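Local coordinates for DUF3120 domain-containing protein (Bordetella pertussis, PDB 6RGN) that probably serves as the phosphoinositide-binding, membrane-targeting N-terminal domain of a type III secretion effector, at residues Q97-L102 with T129-Y134; H108-A111 with E116-K119. All blocks are in the same frame, centred on the assembly; numbering follows the deposited sequence.

Contact 1: residues Q97-L102 with T129-Y134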
# COMPACT_ATOMS: atom_id res chain seq x y z
N GLN A 97 -0.75 -14.02 0.36
CA GLN A 97 -1.72 -13.83 -0.75
C GLN A 97 -2.24 -12.39 -0.73
O GLN A 97 -2.28 -11.73 -1.77
CB GLN A 97 -2.90 -14.80 -0.66
CG GLN A 97 -3.67 -14.91 -1.98
CD GLN A 97 -2.98 -15.78 -3.02
OE1 GLN A 97 -1.91 -15.47 -3.53
NE2 GLN A 97 -3.62 -16.88 -3.40
N GLN A 98 -2.60 -11.87 0.44
CA GLN A 98 -3.05 -10.46 0.57
C GLN A 98 -1.92 -9.49 0.19
O GLN A 98 -2.16 -8.40 -0.38
CB GLN A 98 -3.60 -10.36 2.00
CG GLN A 98 -4.73 -9.37 2.16
CD GLN A 98 -5.93 -9.58 1.28
OE1 GLN A 98 -6.65 -10.56 1.42
NE2 GLN A 98 -6.17 -8.66 0.35
N LEU A 99 -0.68 -9.83 0.52
CA LEU A 99 0.47 -8.92 0.29
C LEU A 99 0.68 -8.81 -1.21
O LEU A 99 0.93 -7.68 -1.72
CB LEU A 99 1.69 -9.51 0.99
CG LEU A 99 2.93 -8.62 1.01
CD1 LEU A 99 2.64 -7.19 1.38
CD2 LEU A 99 3.98 -9.18 1.95
N ARG A 100 0.62 -9.96 -1.90
CA ARG A 100 0.64 -10.05 -3.38
C ARG A 100 -0.46 -9.16 -3.97
O ARG A 100 -0.15 -8.37 -4.88
CB ARG A 100 0.56 -11.50 -3.83
CG ARG A 100 1.89 -12.22 -3.64
CD ARG A 100 1.96 -13.64 -4.16
NE ARG A 100 3.29 -14.21 -3.97
CZ ARG A 100 3.55 -15.49 -4.18
NH1 ARG A 100 2.61 -16.26 -4.70
NH2 ARG A 100 4.77 -15.97 -4.01
N ASP A 101 -1.66 -9.22 -3.43
CA ASP A 101 -2.79 -8.45 -3.99
C ASP A 101 -2.47 -6.97 -3.89
O ASP A 101 -2.85 -6.22 -4.84
CB ASP A 101 -4.10 -8.68 -3.23
CG ASP A 101 -4.61 -10.09 -3.25
OD1 ASP A 101 -4.26 -10.84 -4.18
OD2 ASP A 101 -5.44 -10.44 -2.31
N LEU A 102 -1.91 -6.55 -2.74
CA LEU A 102 -1.52 -5.14 -2.56
C LEU A 102 -0.50 -4.72 -3.63
O LEU A 102 -0.60 -3.62 -4.21
CB LEU A 102 -0.95 -4.94 -1.16
CG LEU A 102 -0.32 -3.58 -0.97
CD1 LEU A 102 -1.33 -2.50 -1.33
CD2 LEU A 102 0.18 -3.44 0.48
N THR A 129 9.01 -1.18 -0.80
CA THR A 129 10.18 -1.65 -0.05
C THR A 129 9.62 -2.42 1.16
O THR A 129 10.14 -3.49 1.48
CB THR A 129 11.15 -0.50 0.28
OG1 THR A 129 11.71 0.08 -0.90
CG2 THR A 129 12.23 -0.91 1.24
N ALA A 130 8.52 -1.95 1.79
CA ALA A 130 7.96 -2.63 3.00
C ALA A 130 7.39 -3.99 2.60
O ALA A 130 7.62 -5.00 3.37
CB ALA A 130 6.93 -1.83 3.74
N ILE A 131 6.60 -4.01 1.53
CA ILE A 131 6.08 -5.24 0.89
C ILE A 131 7.20 -6.29 0.74
O ILE A 131 7.00 -7.44 1.15
CB ILE A 131 5.40 -4.90 -0.44
CG1 ILE A 131 4.13 -4.06 -0.22
CG2 ILE A 131 5.11 -6.15 -1.25
CD1 ILE A 131 3.51 -3.60 -1.50
N ASP A 132 8.36 -5.95 0.16
CA ASP A 132 9.47 -6.89 -0.10
C ASP A 132 9.99 -7.44 1.24
O ASP A 132 10.32 -8.64 1.31
CB ASP A 132 10.63 -6.22 -0.83
CG ASP A 132 10.33 -6.06 -2.32
OD1 ASP A 132 9.49 -6.83 -2.82
OD2 ASP A 132 10.95 -5.16 -2.96
N ALA A 133 10.05 -6.60 2.27
CA ALA A 133 10.58 -6.99 3.59
C ALA A 133 9.62 -7.99 4.26
O ALA A 133 10.07 -8.94 4.93
CB ALA A 133 10.75 -5.75 4.46
N TYR A 134 8.32 -7.72 4.22
CA TYR A 134 7.31 -8.67 4.74
C TYR A 134 7.27 -9.90 3.86
O TYR A 134 7.14 -10.99 4.41
CB TYR A 134 5.91 -8.07 4.82
CG TYR A 134 5.76 -7.21 6.02
CD1 TYR A 134 5.47 -7.73 7.27
CD2 TYR A 134 5.81 -5.84 5.88
CE1 TYR A 134 5.30 -6.90 8.37
CE2 TYR A 134 5.73 -5.01 6.98
CZ TYR A 134 5.42 -5.53 8.20
OH TYR A 134 5.24 -4.64 9.22
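Leu99 and Ile131 run past each other in opposite senses, and this overlap forms the centre of an antiparallel helix-helix contact. The segment axes approach to 10.5 Å with their N-to-C directions 159° apart, and the CA atoms of Leu99 and Ile131 are the nearest pair, at 6.7 Å. In Leu99, chi1 of -173° directs CG toward helix 124-140, and the two methyls beyond it meet different partners. Leu99 CD1 lies against the branch point of Ile131, 3.8 Å from both Ile131 CG1 and Ile131 CG2. The other methyl, Leu99 CD2, reaches the next turn, where it rests 3.6 Å from Tyr134 CB and equally close to the carbonyl oxygen of Ile131.

Leu102, one turn on from Leu99, meets the far end of the isoleucine: Ile131 CD1 stands 3.9 Å from Leu102 CG, with the two side chains at a slant. Ile131 is thus engaged at its branch point by Leu99 and at its tip by Leu102. Tyr134 crosses Leu99 at about a right angle and offers its CB, while its ring turns away and its hydroxyl is hydrogen-bonded to the backbone O of Met52. No hydrogen bond spans the segments; 200 Å² of surface is buried, and all four touching residues are buried, as expected for the core of an all-helical domain.

Around this core, helix 76-90 closes another flank, touching Leu99 through Phe88 and Leu102 through Asp84 and Val85, while Lys135 and Leu138 extend the hold of helix 124-140 on Leu99.

Contact 2: residues H108-A111 with E116-K119. With SO4 (sulfate ion), chain E; SO4 (sulfate ion), chain B; SO4 (sulfate ion), chain D.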
# COMPACT_ATOMS: atom_id res chain seq x y z
N HIS A 108 -1.63 -1.74 -10.79
CA HIS A 108 -2.87 -1.32 -11.48
C HIS A 108 -3.08 0.19 -11.32
O HIS A 108 -3.52 0.82 -12.30
CB HIS A 108 -4.08 -2.09 -10.98
CG HIS A 108 -5.35 -1.58 -11.58
ND1 HIS A 108 -5.63 -1.72 -12.94
CD2 HIS A 108 -6.44 -0.98 -11.04
CE1 HIS A 108 -6.80 -1.16 -13.22
NE2 HIS A 108 -7.32 -0.72 -12.09
N TRP A 109 -2.86 0.73 -10.13
CA TRP A 109 -3.03 2.18 -9.87
C TRP A 109 -2.04 2.98 -10.73
O TRP A 109 -2.45 3.98 -11.36
CB TRP A 109 -2.89 2.46 -8.37
CG TRP A 109 -3.08 3.89 -7.98
CD1 TRP A 109 -3.89 4.81 -8.58
CD2 TRP A 109 -2.32 4.60 -7.00
NE1 TRP A 109 -3.74 6.03 -8.01
CE2 TRP A 109 -2.75 5.94 -7.05
CE3 TRP A 109 -1.35 4.22 -6.07
CZ2 TRP A 109 -2.25 6.90 -6.18
CZ3 TRP A 109 -0.86 5.17 -5.21
CH2 TRP A 109 -1.31 6.49 -5.26
N GLU A 110 -0.75 2.57 -10.72
CA GLU A 110 0.30 3.24 -11.51
C GLU A 110 -0.02 3.17 -13.00
O GLU A 110 0.21 4.18 -13.64
CB GLU A 110 1.67 2.68 -11.20
CG GLU A 110 2.84 3.45 -11.82
CD GLU A 110 4.18 2.84 -11.36
OE1 GLU A 110 4.14 1.79 -10.64
OE2 GLU A 110 5.24 3.44 -11.65
N ALA A 111 -0.50 2.04 -13.50
CA ALA A 111 -0.84 1.89 -14.93
C ALA A 111 -2.04 2.76 -15.28
O ALA A 111 -2.05 3.25 -16.41
CB ALA A 111 -1.12 0.45 -15.24
N GLU A 116 -3.01 10.88 -10.98
CA GLU A 116 -3.27 10.68 -9.52
C GLU A 116 -2.07 10.01 -8.86
O GLU A 116 -1.70 10.43 -7.73
CB GLU A 116 -4.49 9.78 -9.32
CG GLU A 116 -5.06 9.72 -7.90
CD GLU A 116 -6.22 8.71 -7.82
OE1 GLU A 116 -5.99 7.55 -8.20
OE2 GLU A 116 -7.31 9.05 -7.32
N PHE A 117 -1.50 9.02 -9.54
CA PHE A 117 -0.29 8.30 -9.07
C PHE A 117 0.89 9.27 -8.85
O PHE A 117 1.58 9.28 -7.80
CB PHE A 117 -0.00 7.15 -10.01
CG PHE A 117 1.16 6.36 -9.47
CD1 PHE A 117 2.48 6.78 -9.71
CD2 PHE A 117 0.94 5.33 -8.57
CE1 PHE A 117 3.54 6.07 -9.18
CE2 PHE A 117 2.01 4.60 -8.06
CZ PHE A 117 3.29 5.03 -8.29
N ALA A 118 1.16 10.11 -9.86
CA ALA A 118 2.28 11.05 -9.85
C ALA A 118 2.02 12.05 -8.72
O ALA A 118 2.95 12.52 -8.04
CB ALA A 118 2.43 11.76 -11.17
N LYS A 119 0.74 12.38 -8.52
CA LYS A 119 0.43 13.41 -7.51
C LYS A 119 0.43 12.84 -6.11
O LYS A 119 1.02 13.49 -5.23
CB LYS A 119 -0.93 13.99 -7.87
CG LYS A 119 -1.43 15.08 -6.97
CD LYS A 119 -2.68 15.69 -7.59
CE LYS A 119 -3.56 16.43 -6.64
NZ LYS A 119 -4.10 15.44 -5.68
S SO4 E . -6.07 13.76 -7.87
O1 SO4 E . -7.39 13.26 -7.51
O2 SO4 E . -5.11 13.29 -6.97
O3 SO4 E . -5.77 13.31 -9.18
O4 SO4 E . -6.11 15.20 -7.83
S SO4 B . -4.35 17.53 -2.83
O1 SO4 B . -5.17 18.31 -1.92
O2 SO4 B . -3.34 16.82 -2.07
O3 SO4 B . -5.17 16.57 -3.54
O4 SO4 B . -3.72 18.43 -3.80
S SO4 D . -5.34 10.03 -14.57
O1 SO4 D . -6.39 11.04 -14.61
O2 SO4 D . -5.07 9.81 -13.15
O3 SO4 D . -5.82 8.84 -15.18
O4 SO4 D . -4.22 10.48 -15.26
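Trp109 and Glu110 meet Glu116 and Phe117 at a tight helix-helix junction, where the long helix 96-112 gives way after one residue to the short helix 114-120 of this all-helical, probably membrane-targeting domain.

Glu116 comes first and works from both backbone and side chain. Its N-H, near the start of the short helix, points to O2 of the chain D sulfate, which is also bound by Arg115 N and Gln113 NE2. The Glu116 side chain crosses that of Trp109 at about a right angle, with the carboxylate plane steeply inclined to the indole, and OE1 accepts the indole N-H on its anti side, out of the carboxylate plane. This bond from Trp109 NE1 to Glu116 OE1 is short, 2.7 Å, but bent, with 142° at the hydrogen. Ser75 OG also bonds OE1, so two partners hold that oxygen.

Phe117 wedges between the two residues of the first helix. The CD2 edge of Phe117 points onto the face of Trp109, 3.6 Å from Trp109 CE3, in an edge-to-face pair with centroids 4.9 Å apart and planes at 67°. Glu110 covers one face of the phenyl ring: Glu110 CG stands 3.8 Å from the Phe117 centroid in a CH-pi contact, and the carboxylate lies nearly parallel to the ring. Extension of the Glu110 chain brings that carboxylate over the ring, where OE1 makes a salt bridge with Arg128.

Lys119 instead reaches a group of sulfates that Arg70 and Arg120 also bind. These sulfates probably come from crystallisation, yet their gathering is consistent with sites for phosphorylated lipid headgroups. A bend at chi4 (-65°) places Lys119 NZ 2.7 Å from O2 of the chain E sulfate and 2.6 Å from O3 of the chain B sulfate.

Helix 96-112 supplies one side of both contacts, whose centres lie 18 Å apart and whose nearest atoms, about 7 Å apart, do not touch. Contact 1 joins it to helix 124-140 across the buried interior, about 8 Å from the centre of the chain, through aliphatic contacts and no hydrogen bonds. Contact 2, farther out at 12 Å, joins its C-terminal end to helix 114-120 at a partly buried junction; there aromatic packing, an indole-carboxylate hydrogen bond and sulfate-binding groups coexist. In sequence, contact 2 falls between the two segments of contact 1, and Val124, at the start of helix 124-140, touches both Trp109 and Phe117.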